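Local structure of arylmalonate decarboxylase (Bordetella bronchiseptica, 3IXL) at residues T166-C171 with P198-R203; A121-Y126 with V172-A177; I9-P14 with L31-S36; V69-C74 with P100-S105. The protein catalyses the decarboxylation of 2-aryl-2-methylmalonates to 2-arylpropionates, a lyase reaction that takes up a proton and releases carbon dioxide. The protein carries 2 engineered substitutions. One frame throughout, in Å; residues are numbered along the deposited sequence.

Interaction 1: residues T166-C171 with P198-R203; sequences TLVDLC and PEVERR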
loop_
_atom_site.group_PDB
_atom_site.type_symbol
_atom_site.label_atom_id
_atom_site.label_comp_id
_atom_site.label_asym_id
_atom_site.label_seq_id
_atom_site.Cartn_x
_atom_site.Cartn_y
_atom_site.Cartn_z
ATOM N N THR A 166 17.531 -1.200 7.494
ATOM C CA THR A 166 17.260 0.220 7.313
ATOM C C THR A 166 15.779 0.512 7.568
ATOM O O THR A 166 15.432 1.510 8.192
ATOM C CB THR A 166 17.664 0.670 5.898
ATOM O OG1 THR A 166 19.090 0.556 5.762
ATOM C CG2 THR A 166 17.244 2.122 5.625
ATOM N N LEU A 167 14.909 -0.373 7.088
ATOM C CA LEU A 167 13.473 -0.180 7.281
ATOM C C LEU A 167 13.050 -0.378 8.739
ATOM O O LEU A 167 12.210 0.365 9.252
ATOM C CB LEU A 167 12.681 -1.119 6.363
ATOM C CG LEU A 167 12.856 -0.852 4.868
ATOM C CD1 LEU A 167 12.271 -1.981 4.047
ATOM C CD2 LEU A 167 12.237 0.504 4.490
ATOM N N VAL A 168 13.648 -1.360 9.414
ATOM C CA VAL A 168 13.374 -1.545 10.837
ATOM C C VAL A 168 13.765 -0.280 11.611
ATOM O O VAL A 168 13.015 0.215 12.453
ATOM C CB VAL A 168 14.124 -2.779 11.424
ATOM C CG1 VAL A 168 14.042 -2.803 12.962
ATOM C CG2 VAL A 168 13.575 -4.075 10.826
ATOM N N ASP A 169 14.957 0.229 11.322
ATOM C CA ASP A 169 15.446 1.429 11.987
ATOM C C ASP A 169 14.570 2.654 11.696
ATOM O O ASP A 169 14.321 3.471 12.587
ATOM C CB ASP A 169 16.883 1.703 11.567
ATOM C CG ASP A 169 17.399 2.997 12.120
ATOM O OD1 ASP A 169 17.649 3.047 13.343
ATOM O OD2 ASP A 169 17.534 3.958 11.333
ATOM N N LEU A 170 14.110 2.787 10.451
ATOM C CA LEU A 170 13.217 3.889 10.086
ATOM C C LEU A 170 11.931 3.877 10.918
ATOM O O LEU A 170 11.482 4.913 11.410
ATOM C CB LEU A 170 12.874 3.788 8.605
ATOM C CG LEU A 170 12.066 4.937 7.998
ATOM C CD1 LEU A 170 12.900 6.217 7.907
ATOM C CD2 LEU A 170 11.551 4.526 6.615
ATOM N N CYS A 171 11.332 2.698 11.060
ATOM C CA CYS A 171 10.125 2.550 11.873
ATOM C C CYS A 171 10.369 2.868 13.339
ATOM O O CYS A 171 9.563 3.567 13.961
ATOM C CB CYS A 171 9.584 1.134 11.750
ATOM S SG CYS A 171 8.861 0.746 10.139
ATOM N N PRO A 198 7.633 -8.028 11.168
ATOM C CA PRO A 198 7.595 -8.751 12.449
ATOM C C PRO A 198 8.669 -8.293 13.429
ATOM O O PRO A 198 8.461 -8.373 14.632
ATOM C CB PRO A 198 7.815 -10.220 12.047
ATOM C CG PRO A 198 8.467 -10.163 10.704
ATOM C CD PRO A 198 7.885 -8.939 10.032
ATOM N N GLU A 199 9.804 -7.826 12.923
ATOM C CA GLU A 199 10.878 -7.368 13.805
ATOM C C GLU A 199 10.480 -6.071 14.510
ATOM O O GLU A 199 10.681 -5.918 15.718
ATOM C CB GLU A 199 12.167 -7.196 13.003
ATOM C CG GLU A 199 13.376 -6.647 13.775
ATOM C CD GLU A 199 13.850 -7.516 14.928
ATOM O OE1 GLU A 199 14.702 -7.020 15.691
ATOM O OE2 GLU A 199 13.392 -8.669 15.084
ATOM N N VAL A 200 9.888 -5.136 13.773
ATOM C CA VAL A 200 9.407 -3.902 14.386
ATOM C C VAL A 200 8.318 -4.181 15.417
ATOM O O VAL A 200 8.355 -3.631 16.522
ATOM C CB VAL A 200 8.873 -2.902 13.333
ATOM C CG1 VAL A 200 8.292 -1.674 13.996
ATOM C CG2 VAL A 200 9.979 -2.482 12.375
ATOM N N GLU A 201 7.356 -5.033 15.063
ATOM C CA GLU A 201 6.267 -5.372 15.988
ATOM C C GLU A 201 6.789 -6.046 17.262
ATOM O O GLU A 201 6.306 -5.747 18.362
ATOM C CB GLU A 201 5.203 -6.230 15.289
ATOM C CG GLU A 201 4.421 -5.437 14.229
ATOM C CD GLU A 201 3.261 -6.193 13.605
ATOM O OE1 GLU A 201 3.197 -7.436 13.733
ATOM O OE2 GLU A 201 2.422 -5.521 12.965
ATOM N N ARG A 202 7.777 -6.933 17.105
ATOM C CA ARG A 202 8.426 -7.610 18.235
ATOM C C ARG A 202 9.086 -6.593 19.168
ATOM O O ARG A 202 8.908 -6.639 20.393
ATOM C CB ARG A 202 9.487 -8.589 17.715
ATOM C CG ARG A 202 10.215 -9.386 18.805
ATOM C CD ARG A 202 11.475 -10.077 18.246
ATOM N NE ARG A 202 12.577 -9.161 17.941
ATOM C CZ ARG A 202 13.436 -8.686 18.838
ATOM N NH1 ARG A 202 13.321 -9.021 20.116
ATOM N NH2 ARG A 202 14.406 -7.867 18.456
ATOM N N ARG A 203 9.862 -5.688 18.589
ATOM C CA ARG A 203 10.643 -4.741 19.386
ATOM C C ARG A 203 9.809 -3.668 20.063
ATOM O O ARG A 203 10.111 -3.266 21.192
ATOM C CB ARG A 203 11.725 -4.091 18.531
ATOM C CG ARG A 203 12.870 -5.024 18.176
ATOM C CD ARG A 203 13.943 -4.307 17.381
ATOM N NE ARG A 203 14.389 -3.075 18.033
ATOM C CZ ARG A 203 15.255 -2.214 17.502
ATOM N NH1 ARG A 203 15.783 -2.442 16.304
ATOM N NH2 ARG A 203 15.592 -1.118 18.173
#
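Val-168 and Val-200 face each other where helices 164-176 and 196-204 pack side by side in the alpha/beta fold, next to the parallel sheet that contains strand 183-187. The short axes run broadly the same way, 38° apart with a closest approach of 9.5 Å, and no hydrogen bond joins the two segments: the contact is apolar at its heart and charged at its rim. In the apolar part, CG2 of Val-200 does most of the work. Anti to its own carbonyl carbon, it reaches the backbone of the other helix at Val-168 CA, 3.8 Å away, and also meets Cys-171 CB at 3.7 Å. CG1 of the same valine touches that CB as well, which puts Cys-171 against both branches of the fork. Farther in, Cys-171 and Val-200 both touch Ile-184 of strand 183-187.

Toward solvent the partners are the aliphatic parts of charged residues. The methyls of Val-168 lie against Glu-199 CG, CG2 at 3.9 Å. Glu-199 bends just beyond this point, at chi2 of 62°, and its carboxylate turns back to its own helix, where Arg-202 grips it side-on in a salt bridge. NE goes to OE2, and NH2 to OE1 at 2.9 Å; OE1 is met on its syn side, though tilted from the carboxylate plane, and OE2 from above it. Arg-203 lies across Val-168 at about a right angle, and its NH1 ends 3.8 Å from Val-168 CG1.

Interaction 2: residues A121-Y126 with V172-A177; sequences ALATAY and VRAFEA. With PAC (2-phenylacetic acid), chain C.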
loop_
_atom_site.group_PDB
_atom_site.type_symbol
_atom_site.label_atom_id
_atom_site.label_comp_id
_atom_site.label_asym_id
_atom_site.label_seq_id
_atom_site.Cartn_x
_atom_site.Cartn_y
_atom_site.Cartn_z
ATOM N N ALA A 121 2.335 6.781 13.656
ATOM C CA ALA A 121 3.654 7.280 13.291
ATOM C C ALA A 121 3.909 6.901 11.834
ATOM O O ALA A 121 3.536 5.801 11.408
ATOM C CB ALA A 121 4.714 6.678 14.198
ATOM N N LEU A 122 4.550 7.796 11.087
ATOM C CA LEU A 122 4.803 7.566 9.660
ATOM C C LEU A 122 6.267 7.271 9.390
ATOM O O LEU A 122 7.149 8.042 9.779
ATOM C CB LEU A 122 4.389 8.795 8.843
ATOM C CG LEU A 122 2.988 9.376 9.053
ATOM C CD1 LEU A 122 2.727 10.592 8.146
ATOM C CD2 LEU A 122 1.918 8.309 8.862
ATOM N N ALA A 123 6.525 6.156 8.712
ATOM C CA ALA A 123 7.868 5.783 8.280
ATOM C C ALA A 123 7.726 5.601 6.786
ATOM O O ALA A 123 7.062 4.659 6.353
ATOM C CB ALA A 123 8.290 4.470 8.940
ATOM N N THR A 124 8.300 6.502 5.988
ATOM C CA THR A 124 8.003 6.474 4.548
ATOM C C THR A 124 9.252 6.518 3.688
ATOM O O THR A 124 10.342 6.862 4.166
ATOM C CB THR A 124 7.119 7.648 4.094
ATOM O OG1 THR A 124 7.962 8.770 3.794
ATOM C CG2 THR A 124 6.063 8.015 5.143
ATOM N N ALA A 125 9.071 6.198 2.405
ATOM C CA ALA A 125 10.149 6.237 1.441
ATOM C C ALA A 125 10.279 7.621 0.803
ATOM O O ALA A 125 11.231 7.853 0.072
ATOM C CB ALA A 125 9.913 5.191 0.360
ATOM N N TYR A 126 9.324 8.511 1.076
ATOM C CA TYR A 126 9.074 9.668 0.196
ATOM C C TYR A 126 9.804 10.955 0.518
ATOM O O TYR A 126 10.350 11.128 1.610
ATOM C CB TYR A 126 7.589 10.028 0.202
ATOM C CG TYR A 126 6.596 8.902 0.085
ATOM C CD1 TYR A 126 5.606 8.733 1.053
ATOM C CD2 TYR A 126 6.598 8.055 -1.018
ATOM C CE1 TYR A 126 4.658 7.726 0.939
ATOM C CE2 TYR A 126 5.653 7.033 -1.143
ATOM C CZ TYR A 126 4.686 6.888 -0.153
ATOM O OH TYR A 126 3.727 5.895 -0.254
ATOM N N VAL A 172 11.473 2.352 13.876
ATOM C CA VAL A 172 11.802 2.587 15.281
ATOM C C VAL A 172 12.035 4.083 15.527
ATOM O O VAL A 172 11.502 4.638 16.497
ATOM C CB VAL A 172 13.008 1.738 15.737
ATOM C CG1 VAL A 172 13.430 2.129 17.156
ATOM C CG2 VAL A 172 12.677 0.255 15.683
ATOM N N ARG A 173 12.791 4.742 14.642
ATOM C CA ARG A 173 13.039 6.186 14.801
ATOM C C ARG A 173 11.748 7.010 14.691
ATOM O O ARG A 173 11.530 7.944 15.461
ATOM C CB ARG A 173 14.116 6.688 13.840
ATOM C CG ARG A 173 15.523 6.195 14.202
ATOM C CD ARG A 173 16.618 6.850 13.369
ATOM N NE ARG A 173 16.580 6.477 11.956
ATOM C CZ ARG A 173 16.169 7.281 10.978
ATOM N NH1 ARG A 173 15.758 8.515 11.259
ATOM N NH2 ARG A 173 16.166 6.862 9.720
ATOM N N ALA A 174 10.866 6.643 13.764
ATOM C CA ALA A 174 9.580 7.338 13.624
ATOM C C ALA A 174 8.723 7.184 14.879
ATOM O O ALA A 174 8.099 8.139 15.344
ATOM C CB ALA A 174 8.828 6.832 12.397
ATOM N N PHE A 175 8.700 5.973 15.426
ATOM C CA PHE A 175 7.940 5.706 16.639
ATOM C C PHE A 175 8.535 6.421 17.851
ATOM O O PHE A 175 7.798 6.927 18.692
ATOM C CB PHE A 175 7.856 4.199 16.900
ATOM C CG PHE A 175 6.983 3.843 18.070
ATOM C CD1 PHE A 175 7.550 3.474 19.291
ATOM C CD2 PHE A 175 5.594 3.894 17.959
ATOM C CE1 PHE A 175 6.739 3.146 20.376
ATOM C CE2 PHE A 175 4.783 3.574 19.047
ATOM C CZ PHE A 175 5.358 3.198 20.247
ATOM N N GLU A 176 9.861 6.455 17.938
ATOM C CA GLU A 176 10.525 7.084 19.088
ATOM C C GLU A 176 10.317 8.592 19.091
ATOM O O GLU A 176 10.453 9.237 20.135
ATOM C CB GLU A 176 12.009 6.726 19.136
ATOM C CG GLU A 176 12.259 5.305 19.634
ATOM C CD GLU A 176 13.728 4.891 19.606
ATOM O OE1 GLU A 176 14.053 3.870 20.248
ATOM O OE2 GLU A 176 14.547 5.566 18.944
ATOM N N ALA A 177 9.983 9.147 17.928
ATOM C CA ALA A 177 9.600 10.558 17.823
ATOM C C ALA A 177 8.204 10.856 18.396
ATOM O O ALA A 177 7.873 12.020 18.647
ATOM C CB ALA A 177 9.700 11.041 16.378
HETATM C C1 PAC C . 3.700 4.225 -3.303
HETATM C C2 PAC C . 4.702 4.237 -4.442
HETATM C "C1'" PAC C . 5.118 2.949 -5.125
HETATM C "C2'" PAC C . 6.399 2.945 -5.686
HETATM C "C3'" PAC C . 6.886 1.821 -6.349
HETATM C "C4'" PAC C . 6.084 0.689 -6.461
HETATM C "C5'" PAC C . 4.801 0.682 -5.900
HETATM C "C6'" PAC C . 4.307 1.811 -5.238
HETATM O O1 PAC C . 3.203 3.162 -2.835
HETATM O O2 PAC C . 3.399 5.364 -2.847
#
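The phenol oxygen OH of Tyr-126 has two hydrogen-bond partners: it donates to carboxylate oxygen O2 of the bound phenylacetate across 2.7 Å and is also bonded to Ser-187 OG. O2 sits at the edge of the tyrosine ring, near its plane, and comes within 3.3 Å of CE2. An ST turn places the residue: Thr-124 OG1 accepts from Tyr-126 N at 3.1 Å. Asn-131 bonds to the same OG1 through OD1 and to Tyr-126 O through ND2.

The other end of segment 121-126 packs on helix 164-176 without any hydrogen bond between them. Strand and helix run nearly antiparallel, at 153°, with 7.3 Å between their short axes, a close approach that the alanines make possible. Ala-174 CB projects onto the strand backbone and comes to 3.3 Å from Leu-122 O, with Ala-123 CB beside it at 4.2 Å. Ala-121 CB points at the helix, 3.9 Å from Ala-174 O, and also touches Phe-175 CA. This is helix-on-sheet packing of the alpha/beta fold, with the pocket at the C-terminal end of the strand.

Thr-75 OG1, Ser-76 OG and Gly-189 N are further hydrogen-bond partners of the ligand. A carboxylate with this many partners, among them a backbone N-H, is probably stabilised as the anion, with Tyr-126 contributing one short bond, donated from the edge of its ring.

Interaction 3: residues I9-P14 with L31-S36; sequences IGMIVP and LPFIAS. With PAC (2-phenylacetic acid), chain C.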
loop_
_atom_site.group_PDB
_atom_site.type_symbol
_atom_site.label_atom_id
_atom_site.label_comp_id
_atom_site.label_asym_id
_atom_site.label_seq_id
_atom_site.Cartn_x
_atom_site.Cartn_y
_atom_site.Cartn_z
ATOM N N ILE A 9 -6.739 -12.155 -8.928
ATOM C CA ILE A 9 -6.706 -10.799 -8.384
ATOM C C ILE A 9 -5.837 -9.935 -9.285
ATOM O O ILE A 9 -4.678 -10.275 -9.537
ATOM C CB ILE A 9 -6.199 -10.792 -6.929
ATOM C CG1 ILE A 9 -7.243 -11.466 -6.030
ATOM C CG2 ILE A 9 -5.904 -9.355 -6.461
ATOM C CD1 ILE A 9 -6.764 -11.787 -4.638
ATOM N N GLY A 10 -6.404 -8.843 -9.788
ATOM C CA GLY A 10 -5.694 -7.962 -10.701
ATOM C C GLY A 10 -5.091 -6.764 -9.997
ATOM O O GLY A 10 -5.730 -6.178 -9.106
ATOM N N MET A 11 -3.884 -6.387 -10.412
ATOM C CA MET A 11 -3.145 -5.285 -9.774
ATOM C C MET A 11 -2.587 -4.317 -10.795
ATOM O O MET A 11 -1.915 -4.730 -11.734
ATOM C CB MET A 11 -2.029 -5.851 -8.900
ATOM C CG MET A 11 -2.600 -6.587 -7.707
ATOM S SD MET A 11 -1.358 -7.229 -6.586
ATOM C CE MET A 11 -2.384 -7.454 -5.121
ATOM N N ILE A 12 -2.875 -3.034 -10.612
ATOM C CA ILE A 12 -2.290 -1.973 -11.419
ATOM C C ILE A 12 -1.060 -1.478 -10.660
ATOM O O ILE A 12 -1.182 -1.042 -9.510
ATOM C CB ILE A 12 -3.288 -0.821 -11.652
ATOM C CG1 ILE A 12 -4.578 -1.335 -12.306
ATOM C CG2 ILE A 12 -2.643 0.260 -12.526
ATOM C CD1 ILE A 12 -5.704 -0.319 -12.290
ATOM N N VAL A 13 0.118 -1.584 -11.278
ATOM C CA VAL A 13 1.385 -1.322 -10.580
ATOM C C VAL A 13 2.169 -0.188 -11.243
ATOM O O VAL A 13 2.043 0.012 -12.443
ATOM C CB VAL A 13 2.254 -2.611 -10.481
ATOM C CG1 VAL A 13 1.514 -3.712 -9.717
ATOM C CG2 VAL A 13 2.678 -3.119 -11.868
ATOM N N PRO A 14 2.939 0.594 -10.466
ATOM C CA PRO A 14 3.734 1.667 -11.091
ATOM C C PRO A 14 4.747 1.311 -12.211
ATOM O O PRO A 14 4.764 2.019 -13.223
ATOM C CB PRO A 14 4.410 2.353 -9.891
ATOM C CG PRO A 14 3.451 2.076 -8.748
ATOM C CD PRO A 14 2.997 0.658 -8.992
ATOM N N LEU A 31 -2.406 -18.220 -4.310
ATOM C CA LEU A 31 -3.357 -17.353 -5.003
ATOM C C LEU A 31 -2.761 -16.796 -6.292
ATOM O O LEU A 31 -1.581 -16.449 -6.319
ATOM C CB LEU A 31 -3.809 -16.203 -4.101
ATOM C CG LEU A 31 -4.584 -16.553 -2.835
ATOM C CD1 LEU A 31 -5.124 -15.263 -2.237
ATOM C CD2 LEU A 31 -5.724 -17.529 -3.090
ATOM N N PRO A 32 -3.566 -16.737 -7.372
ATOM C CA PRO A 32 -3.113 -16.140 -8.632
ATOM C C PRO A 32 -3.292 -14.621 -8.669
ATOM O O PRO A 32 -4.378 -14.095 -8.376
ATOM C CB PRO A 32 -4.014 -16.802 -9.672
ATOM C CG PRO A 32 -5.305 -17.057 -8.925
ATOM C CD PRO A 32 -4.929 -17.297 -7.481
ATOM N N PHE A 33 -2.226 -13.933 -9.033
ATOM C CA PHE A 33 -2.254 -12.489 -9.223
ATOM C C PHE A 33 -1.820 -12.162 -10.634
ATOM O O PHE A 33 -0.911 -12.802 -11.159
ATOM C CB PHE A 33 -1.306 -11.798 -8.237
ATOM C CG PHE A 33 -1.685 -11.993 -6.804
ATOM C CD1 PHE A 33 -1.112 -13.024 -6.055
ATOM C CD2 PHE A 33 -2.616 -11.163 -6.185
ATOM C CE1 PHE A 33 -1.465 -13.229 -4.726
ATOM C CE2 PHE A 33 -2.974 -11.363 -4.848
ATOM C CZ PHE A 33 -2.408 -12.397 -4.123
ATOM N N ILE A 34 -2.471 -11.179 -11.250
ATOM C CA ILE A 34 -2.054 -10.666 -12.547
ATOM C C ILE A 34 -1.885 -9.168 -12.425
ATOM O O ILE A 34 -2.512 -8.547 -11.556
ATOM C CB ILE A 34 -3.043 -11.033 -13.687
ATOM C CG1 ILE A 34 -4.457 -10.514 -13.392
ATOM C CG2 ILE A 34 -3.023 -12.548 -13.938
ATOM C CD1 ILE A 34 -5.438 -10.657 -14.566
ATOM N N ALA A 35 -1.033 -8.590 -13.263
ATOM C CA ALA A 35 -0.696 -7.184 -13.116
ATOM C C ALA A 35 -0.573 -6.489 -14.447
ATOM O O ALA A 35 -0.390 -7.123 -15.484
ATOM C CB ALA A 35 0.573 -7.003 -12.285
ATOM N N SER A 36 -0.710 -5.176 -14.391
ATOM C CA SER A 36 -0.615 -4.326 -15.556
ATOM C C SER A 36 0.108 -3.057 -15.110
ATOM O O SER A 36 -0.231 -2.474 -14.070
ATOM C CB SER A 36 -2.011 -4.031 -16.097
ATOM O OG SER A 36 -1.937 -3.409 -17.372
HETATM C C1 PAC C . 3.700 4.225 -3.303
HETATM C C2 PAC C . 4.702 4.237 -4.442
HETATM C "C1'" PAC C . 5.118 2.949 -5.125
HETATM C "C2'" PAC C . 6.399 2.945 -5.686
HETATM C "C3'" PAC C . 6.886 1.821 -6.349
HETATM C "C4'" PAC C . 6.084 0.689 -6.461
HETATM C "C5'" PAC C . 4.801 0.682 -5.900
HETATM C "C6'" PAC C . 4.307 1.811 -5.238
HETATM O O1 PAC C . 3.203 3.162 -2.835
HETATM O O2 PAC C . 3.399 5.364 -2.847
#
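The ring of Phe-33 lies alongside Ile-9, the two side chains pointing the same way, and its CD2-CE2 side rests on the isoleucine. CD2 is 3.7 Å from Ile-9 CB and nearly as close to CG2, while CE2 meets CD1 at 3.8 Å. CB and CG2 thus touch the ring directly, and the CG1 branch reaches it through its end, CD1. Met-11 reaches the same ring from two residues on: its extended chain crosses Phe-33 obliquely and brings CE to 3.9 Å from CD2. SD sits 5.1 Å from the ring centroid in a Met-aromatic contact, 51° off the ring normal. Helix 211-222 packs over this face; its Phe-216 makes an edge-to-face pair with Phe-33.

Beneath the side chains the backbones join as neighbouring parallel strands, the two ends of the beta-alpha-beta unit made by strand 8-13, helix 23-27 and strand 33-37. Ile-9 and Met-11 each use N and O toward the partner strand. Met-11 N gives to Ile-34 O at 2.8 Å, and Met-11 O takes Ser-36 N at 3.0 Å. Val-13 N then closes the run on Ser-36 O. On the opposite face Gly-10 brings no side chain, and Ile-34 CG1 approaches its CA to 3.9 Å; Ile-12 and Ser-36 share that face, where Ser-36 OG bonds to His-58 and Arg-61 of helix 55-64. Past the strand end, Pro-14 leaves the partner strand and puts CG 3.4 Å from C5' of the phenylacetate ring.

Interaction 4: residues V69-C74 with P100-S105; sequences VVSLMC and PCTTMS. Engineered in segment 69-74: Cys-74 (natural residue Gly). With PAC (2-phenylacetic acid), chain C.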
loop_
_atom_site.group_PDB
_atom_site.type_symbol
_atom_site.label_atom_id
_atom_site.label_comp_id
_atom_site.label_asym_id
_atom_site.label_seq_id
_atom_site.Cartn_x
_atom_site.Cartn_y
_atom_site.Cartn_z
ATOM N N VAL A 69 -11.168 -8.995 -8.981
ATOM C CA VAL A 69 -11.053 -7.714 -8.280
ATOM C C VAL A 69 -9.862 -6.974 -8.874
ATOM O O VAL A 69 -8.949 -7.604 -9.431
ATOM C CB VAL A 69 -10.825 -7.894 -6.763
ATOM C CG1 VAL A 69 -11.941 -8.716 -6.117
ATOM C CG2 VAL A 69 -9.519 -8.540 -6.509
ATOM N N VAL A 70 -9.877 -5.646 -8.790
ATOM C CA VAL A 70 -8.752 -4.845 -9.255
ATOM C C VAL A 70 -8.312 -3.913 -8.141
ATOM O O VAL A 70 -9.153 -3.245 -7.521
ATOM C CB VAL A 70 -9.129 -4.020 -10.495
ATOM C CG1 VAL A 70 -8.007 -3.048 -10.849
ATOM C CG2 VAL A 70 -9.429 -4.960 -11.681
ATOM N N SER A 71 -7.006 -3.885 -7.871
ATOM C CA SER A 71 -6.436 -2.927 -6.928
ATOM C C SER A 71 -5.396 -2.056 -7.600
ATOM O O SER A 71 -4.510 -2.561 -8.294
ATOM C CB SER A 71 -5.780 -3.644 -5.749
ATOM O OG SER A 71 -5.144 -2.676 -4.922
ATOM N N LEU A 72 -5.499 -0.749 -7.386
ATOM C CA LEU A 72 -4.432 0.162 -7.761
ATOM C C LEU A 72 -3.370 0.079 -6.669
ATOM O O LEU A 72 -3.545 0.621 -5.569
ATOM C CB LEU A 72 -4.955 1.596 -7.909
ATOM C CG LEU A 72 -3.890 2.669 -8.152
ATOM C CD1 LEU A 72 -3.069 2.379 -9.401
ATOM C CD2 LEU A 72 -4.511 4.052 -8.271
ATOM N N MET A 73 -2.277 -0.617 -6.982
ATOM C CA MET A 73 -1.239 -0.928 -6.003
ATOM C C MET A 73 -0.162 0.159 -5.918
ATOM O O MET A 73 1.032 -0.094 -6.128
ATOM C CB MET A 73 -0.647 -2.307 -6.286
ATOM C CG MET A 73 -1.633 -3.433 -6.006
ATOM S SD MET A 73 -1.910 -3.755 -4.249
ATOM C CE MET A 73 -0.363 -4.602 -3.878
ATOM N N CYS A 74 -0.610 1.373 -5.604
ATOM C CA CYS A 74 0.283 2.493 -5.323
ATOM C C CYS A 74 -0.400 3.394 -4.317
ATOM O O CYS A 74 -1.528 3.837 -4.531
ATOM C CB CYS A 74 0.615 3.289 -6.583
ATOM S SG CYS A 74 1.736 4.683 -6.249
ATOM N N PRO A 100 -15.344 -5.397 -8.143
ATOM C CA PRO A 100 -14.854 -4.793 -6.897
ATOM C C PRO A 100 -13.481 -4.182 -7.159
ATOM O O PRO A 100 -12.590 -4.858 -7.697
ATOM C CB PRO A 100 -14.710 -5.987 -5.953
ATOM C CG PRO A 100 -15.587 -7.067 -6.555
ATOM C CD PRO A 100 -15.559 -6.851 -8.019
ATOM N N CYS A 101 -13.328 -2.908 -6.828
ATOM C CA CYS A 101 -12.074 -2.204 -7.017
ATOM C C CYS A 101 -11.635 -1.561 -5.720
ATOM O O CYS A 101 -12.451 -1.191 -4.871
ATOM C CB CYS A 101 -12.217 -1.134 -8.091
ATOM S SG CYS A 101 -12.455 -1.804 -9.759
ATOM N N THR A 102 -10.324 -1.428 -5.576
ATOM C CA THR A 102 -9.746 -0.813 -4.393
ATOM C C THR A 102 -8.418 -0.152 -4.740
ATOM O O THR A 102 -7.977 -0.193 -5.890
ATOM C CB THR A 102 -9.606 -1.842 -3.251
ATOM O OG1 THR A 102 -9.259 -1.160 -2.043
ATOM C CG2 THR A 102 -8.576 -2.938 -3.595
ATOM N N THR A 103 -7.804 0.492 -3.752
ATOM C CA THR A 103 -6.505 1.144 -3.932
ATOM C C THR A 103 -5.638 0.851 -2.713
ATOM O O THR A 103 -6.143 0.502 -1.636
ATOM C CB THR A 103 -6.596 2.676 -4.026
ATOM O OG1 THR A 103 -6.914 3.220 -2.737
ATOM C CG2 THR A 103 -7.611 3.143 -5.085
ATOM N N MET A 104 -4.328 1.020 -2.881
ATOM C CA MET A 104 -3.396 0.815 -1.788
ATOM C C MET A 104 -3.619 1.817 -0.645
ATOM O O MET A 104 -3.343 1.500 0.512
ATOM C CB MET A 104 -1.960 0.857 -2.318
ATOM C CG MET A 104 -0.870 0.532 -1.306
ATOM S SD MET A 104 0.699 0.306 -2.166
ATOM C CE MET A 104 0.525 -1.378 -2.734
ATOM N N SER A 105 -4.125 3.009 -0.953
ATOM C CA SER A 105 -4.486 3.935 0.132
ATOM C C SER A 105 -5.674 3.431 0.946
ATOM O O SER A 105 -5.667 3.515 2.176
ATOM C CB SER A 105 -4.771 5.333 -0.402
ATOM O OG SER A 105 -3.563 5.982 -0.758
HETATM C C1 PAC C . 3.700 4.225 -3.303
HETATM C C2 PAC C . 4.702 4.237 -4.442
HETATM C "C1'" PAC C . 5.118 2.949 -5.125
HETATM C "C2'" PAC C . 6.399 2.945 -5.686
HETATM C "C3'" PAC C . 6.886 1.821 -6.349
HETATM C "C4'" PAC C . 6.084 0.689 -6.461
HETATM C "C5'" PAC C . 4.801 0.682 -5.900
HETATM C "C6'" PAC C . 4.307 1.811 -5.238
HETATM O O1 PAC C . 3.203 3.162 -2.835
HETATM O O2 PAC C . 3.399 5.364 -2.847
#
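Met-104 lays its side chain over the turn Met-73 to Cys-74, at the point where two parallel strands of an alpha/beta sheet, 67-72 and 101-103, give way to helices. Its CB starts against the peptide backbone, 3.6 Å from both Cys-74 N and Cys-74 C. CG continues past that carbonyl carbon. SD comes next, 3.8 Å from Cys-74 N, and also faces carboxylate oxygen O1 of the bound phenylacetate at 3.9 Å. Chi3 of -81° then folds the terminal methyl away from the extended line, and CE lands on Met-73, touching its carbonyl carbon, SD and CE. The two methionine chains cross at about a right angle. That of Met-73 is itself bent at chi2 and chi3, which folds the chain back toward Met-104.

Backbone bonds fix the register below them. Val-70 and Leu-72 each use N and O toward 100-105, and the last link, Met-104 N to Leu-72 O at 2.8 Å, ties the first residue of helix 104-114 to the strand end. Leu-72 O also takes a weak bond from Cys-74 N, closing an inverse gamma turn centred on Met-73. On the face they share, Thr-102 CG2 packs on Ser-71 CB at 3.6 Å, while Thr-102 OG1 bonds to Asp-218.

Thr-103 is the N-cap of helix 104-114, its OG1 bonded to Thr-106 N and to Asn-86 OD1. Cys-74, an engineered residue in place of glycine, N-caps helix 75-79. With chi1 at 180° its SG is anti to the backbone N and stands 3.5 Å from C2 of the ligand.

Along the chain, interactions 3 and 4 come first and belong to one parallel sheet, ordered 33-37, 8-13, 67-72, 101-103. Their centres are 9 Å apart, and the central neighbours meet through Gly-10 N to Val-69 O and Ile-12 O to Met-73 N, both probable hydrogen bonds. Interactions 1 and 2 lie across the chain's centre, with centres 10 Å apart, sharing helix 164-176, which interaction 2 packs against strand 119-124 of the second parallel sheet; their segments alternate in sequence. Between interactions 2 and 4 the centres are 24 Å apart, yet the nearest atoms are only about 6 Å apart. Interactions 2, 3 and 4 all touch phenylacetate, so both sheets contribute to one pocket, while interaction 1 does not touch the ligand.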